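Local coordinates for regulatory protein YycH-like domain-containing protein (Eubacterium rectale, PDB 5COZ), which is of unknown function but probably belongs to the YycH-like regulatory proteins, with a predicted lipoprotein signal suggesting a place outside the cytoplasm, at residues Glu269-Ile279 with Ile317-Tyr325. Residues are numbered along the deposited sequence; the frame is centred on the assembly and turned at random.
Sequences ETGEILHPSSI and IKPVWVVYY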
loop_
_atom_site.group_PDB
_atom_site.type_symbol
_atom_site.label_atom_id
_atom_site.label_comp_id
_atom_site.label_asym_id
_atom_site.label_seq_id
_atom_site.Cartn_x
_atom_site.Cartn_y
_atom_site.Cartn_z
ATOM N N GLU A 269 20.696 9.909 -11.139
ATOM C CA GLU A 269 20.369 11.213 -11.711
ATOM C C GLU A 269 19.391 11.934 -10.803
ATOM O O GLU A 269 18.796 11.335 -9.912
ATOM C CB GLU A 269 19.800 11.077 -13.134
ATOM C CG GLU A 269 18.522 10.260 -13.209
ATOM C CD GLU A 269 18.066 9.798 -14.580
ATOM O OE1 GLU A 269 18.689 10.194 -15.593
ATOM O OE2 GLU A 269 17.076 9.031 -14.638
ATOM N N THR A 270 19.303 13.232 -10.967
ATOM C CA THR A 270 18.375 14.060 -10.214
ATOM C C THR A 270 17.758 14.997 -11.216
ATOM O O THR A 270 18.436 15.509 -12.107
ATOM C CB THR A 270 19.058 14.820 -9.070
ATOM O OG1 THR A 270 19.859 13.919 -8.292
ATOM C CG2 THR A 270 18.050 15.565 -8.173
ATOM N N GLY A 271 16.484 15.242 -11.054
ATOM C CA GLY A 271 15.820 16.169 -11.946
ATOM C C GLY A 271 14.547 16.660 -11.330
ATOM O O GLY A 271 14.069 16.118 -10.327
ATOM N N GLU A 272 13.955 17.644 -11.983
ATOM C CA GLU A 272 12.692 18.202 -11.561
ATOM C C GLU A 272 11.574 17.383 -12.154
ATOM O O GLU A 272 11.595 17.071 -13.348
ATOM C CB GLU A 272 12.612 19.646 -12.079
ATOM C CG GLU A 272 11.489 20.453 -11.479
ATOM C CD GLU A 272 11.633 21.949 -11.692
ATOM O OE1 GLU A 272 12.729 22.403 -12.096
ATOM O OE2 GLU A 272 10.640 22.671 -11.457
ATOM N N ILE A 273 10.605 17.018 -11.325
ATOM C CA ILE A 273 9.435 16.300 -11.816
ATOM C C ILE A 273 8.374 17.283 -12.266
ATOM O O ILE A 273 8.415 18.464 -11.914
ATOM C CB ILE A 273 8.871 15.311 -10.766
ATOM C CG1 ILE A 273 8.259 16.058 -9.538
ATOM C CG2 ILE A 273 9.953 14.280 -10.375
ATOM C CD1 ILE A 273 7.485 15.152 -8.615
ATOM N N LEU A 274 7.423 16.790 -13.035
ATOM C CA LEU A 274 6.282 17.570 -13.473
ATOM C C LEU A 274 5.356 17.863 -12.323
ATOM O O LEU A 274 5.190 17.026 -11.427
ATOM C CB LEU A 274 5.502 16.750 -14.519
ATOM C CG LEU A 274 6.162 16.610 -15.886
ATOM C CD1 LEU A 274 5.416 15.595 -16.734
ATOM C CD2 LEU A 274 6.229 17.976 -16.601
ATOM N N HIS A 275 4.667 19.006 -12.385
ATOM C CA HIS A 275 3.596 19.284 -11.437
ATOM C C HIS A 275 2.455 18.333 -11.759
ATOM O O HIS A 275 2.285 17.940 -12.922
ATOM C CB HIS A 275 3.113 20.736 -11.558
ATOM C CG HIS A 275 4.145 21.766 -11.199
ATOM N ND1 HIS A 275 3.882 23.112 -11.371
ATOM C CD2 HIS A 275 5.387 21.627 -10.682
ATOM C CE1 HIS A 275 4.977 23.755 -10.985
ATOM N NE2 HIS A 275 5.898 22.919 -10.525
ATOM N N PRO A 276 1.603 18.009 -10.786
ATOM C CA PRO A 276 0.540 17.029 -11.077
ATOM C C PRO A 276 -0.541 17.582 -12.009
ATOM O O PRO A 276 -1.298 16.792 -12.589
ATOM C CB PRO A 276 0.003 16.641 -9.695
ATOM C CG PRO A 276 0.379 17.818 -8.781
ATOM C CD PRO A 276 1.690 18.332 -9.339
ATOM N N SER A 277 -0.589 18.918 -12.220
ATOM C CA SER A 277 -1.517 19.483 -13.205
ATOM C C SER A 277 -1.270 18.869 -14.588
ATOM O O SER A 277 -2.226 18.566 -15.307
ATOM C CB SER A 277 -1.356 20.996 -13.289
ATOM O OG SER A 277 0.017 21.337 -13.419
ATOM N N SER A 278 0.018 18.724 -14.958
ATOM C CA SER A 278 0.431 18.195 -16.263
ATOM C C SER A 278 -0.021 16.750 -16.405
ATOM O O SER A 278 -0.526 16.363 -17.448
ATOM C CB SER A 278 1.946 18.289 -16.423
ATOM O OG SER A 278 2.379 19.636 -16.297
ATOM N N ILE A 279 0.081 15.982 -15.321
ATOM C CA ILE A 279 -0.342 14.585 -15.301
ATOM C C ILE A 279 -1.854 14.484 -15.382
ATOM O O ILE A 279 -2.357 13.687 -16.191
ATOM C CB ILE A 279 0.202 13.899 -14.039
ATOM C CG1 ILE A 279 1.737 13.998 -13.982
ATOM C CG2 ILE A 279 -0.307 12.439 -13.924
ATOM C CD1 ILE A 279 2.487 13.374 -15.174
ATOM N N ILE A 317 15.444 2.782 -9.105
ATOM C CA ILE A 317 14.341 3.417 -8.377
ATOM C C ILE A 317 14.102 4.776 -9.023
ATOM O O ILE A 317 15.047 5.570 -9.131
ATOM C CB ILE A 317 14.611 3.489 -6.855
ATOM C CG1 ILE A 317 13.414 4.100 -6.110
ATOM C CG2 ILE A 317 15.952 4.181 -6.464
ATOM C CD1 ILE A 317 13.473 3.926 -4.587
ATOM N N LYS A 318 12.869 5.003 -9.542
ATOM C CA LYS A 318 12.610 6.242 -10.277
ATOM C C LYS A 318 11.262 6.769 -9.873
ATOM O O LYS A 318 10.346 5.966 -9.623
ATOM C CB LYS A 318 12.617 5.979 -11.804
ATOM C CG LYS A 318 13.992 5.479 -12.303
ATOM C CD LYS A 318 14.023 5.276 -13.819
ATOM C CE LYS A 318 14.062 6.605 -14.559
ATOM N NZ LYS A 318 13.952 6.431 -16.037
ATOM N N PRO A 319 11.079 8.096 -9.828
ATOM C CA PRO A 319 9.768 8.614 -9.421
ATOM C C PRO A 319 8.746 8.495 -10.532
ATOM O O PRO A 319 9.054 8.696 -11.728
ATOM C CB PRO A 319 10.049 10.096 -9.118
ATOM C CG PRO A 319 11.207 10.449 -10.055
ATOM C CD PRO A 319 12.054 9.190 -10.054
ATOM N N VAL A 320 7.520 8.214 -10.116
ATOM C CA VAL A 320 6.374 8.123 -11.008
ATOM C C VAL A 320 5.208 8.886 -10.394
ATOM O O VAL A 320 5.104 9.005 -9.164
ATOM C CB VAL A 320 5.955 6.635 -11.300
ATOM C CG1 VAL A 320 7.046 5.919 -12.083
ATOM C CG2 VAL A 320 5.589 5.854 -10.027
ATOM N N TRP A 321 4.306 9.369 -11.257
ATOM C CA TRP A 321 2.991 9.841 -10.849
ATOM C C TRP A 321 1.994 8.741 -11.173
ATOM O O TRP A 321 1.946 8.293 -12.329
ATOM C CB TRP A 321 2.609 11.127 -11.588
ATOM C CG TRP A 321 3.275 12.364 -11.083
ATOM C CD1 TRP A 321 4.215 13.110 -11.733
ATOM C CD2 TRP A 321 2.953 13.076 -9.881
ATOM N NE1 TRP A 321 4.526 14.235 -10.992
ATOM C CE2 TRP A 321 3.745 14.251 -9.865
ATOM C CE3 TRP A 321 2.077 12.831 -8.809
ATOM C CZ2 TRP A 321 3.682 15.189 -8.824
ATOM C CZ3 TRP A 321 2.000 13.770 -7.778
ATOM C CH2 TRP A 321 2.801 14.927 -7.788
ATOM N N VAL A 322 1.257 8.264 -10.160
ATOM C CA VAL A 322 0.268 7.208 -10.347
ATOM C C VAL A 322 -1.102 7.839 -10.246
ATOM O O VAL A 322 -1.353 8.607 -9.311
ATOM C CB VAL A 322 0.412 6.067 -9.306
ATOM C CG1 VAL A 322 -0.534 4.920 -9.674
ATOM C CG2 VAL A 322 1.856 5.560 -9.261
ATOM N N VAL A 323 -1.999 7.515 -11.186
ATOM C CA VAL A 323 -3.388 7.945 -11.123
ATOM C C VAL A 323 -4.235 6.707 -10.908
ATOM O O VAL A 323 -4.254 5.807 -11.737
ATOM C CB VAL A 323 -3.849 8.720 -12.387
ATOM C CG1 VAL A 323 -5.317 9.159 -12.259
ATOM C CG2 VAL A 323 -2.951 9.929 -12.619
ATOM N N TYR A 324 -4.953 6.677 -9.776
ATOM C CA TYR A 324 -5.853 5.582 -9.450
ATOM C C TYR A 324 -7.246 6.040 -9.793
ATOM O O TYR A 324 -7.615 7.180 -9.454
ATOM C CB TYR A 324 -5.757 5.231 -7.954
ATOM C CG TYR A 324 -4.363 4.824 -7.523
ATOM C CD1 TYR A 324 -3.463 5.769 -7.026
ATOM C CD2 TYR A 324 -3.984 3.483 -7.493
ATOM C CE1 TYR A 324 -2.202 5.393 -6.552
ATOM C CE2 TYR A 324 -2.723 3.100 -7.032
ATOM C CZ TYR A 324 -1.854 4.051 -6.527
ATOM O OH TYR A 324 -0.603 3.684 -6.093
ATOM N N TYR A 325 -8.013 5.177 -10.501
ATOM C CA TYR A 325 -9.358 5.561 -10.873
ATOM C C TYR A 325 -10.263 4.360 -10.903
ATOM O O TYR A 325 -9.792 3.234 -10.978
ATOM C CB TYR A 325 -9.347 6.293 -12.247
ATOM C CG TYR A 325 -8.994 5.401 -13.423
ATOM C CD1 TYR A 325 -7.669 5.185 -13.790
ATOM C CD2 TYR A 325 -9.993 4.821 -14.208
ATOM C CE1 TYR A 325 -7.345 4.387 -14.893
ATOM C CE2 TYR A 325 -9.681 4.018 -15.301
ATOM C CZ TYR A 325 -8.356 3.795 -15.632
ATOM O OH TYR A 325 -8.061 3.010 -16.739
#
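Trp321, on strand 314-330, stands up from the mixed sheet into the turn that links strand 262-272 to helix 276-288. The indole NE1 of Trp321 donates a hydrogen bond to the backbone O of Leu274 (2.9 Å). The bond is bent, with an N-H...O angle of 134°, and the oxygen sits somewhat out of the indole plane. The CB of Trp321 points toward the linker, and with CG beside the backbone N (chi1 -77°) NE1 comes to Leu274. Pro276 covers one face of Trp321 in a CH-pi contact, the proline CB 4.0 Å from the centroid of the Trp321 six-membered ring and displaced toward the rim. Ile273 comes in at about a right angle, its CD1 3.8 Å from Trp321 CZ2. From the first turn of the helix Ile279 reaches the pyrrole part obliquely, with CG1 3.5 Å from Trp321 CD1.

The linker supplies the acceptor and Ile273, and the helix supplies Ile279, so that strand, linker and helix meet on one indole. Strand 58-66 pairs antiparallel with both strands 262-272 and 314-330, and Ile51 also touches the indole. Two smaller apolar contacts flank the tryptophan: Ile279 CG2 meets Val323 CG2 at 3.9 Å, while Ile273 CG2 approaches Pro319 CG at 4.0 Å. Past Pro319, at the exposed margin, the bend in the Lys318 chain (chi3 74°) brings its end near Glu269; NZ stays 4.3 Å from Glu269 OE2, too far for a salt bridge. The CB of His275 points away from strand 314-330, and its ND1 is hydrogen-bonded to Asp24 OD1.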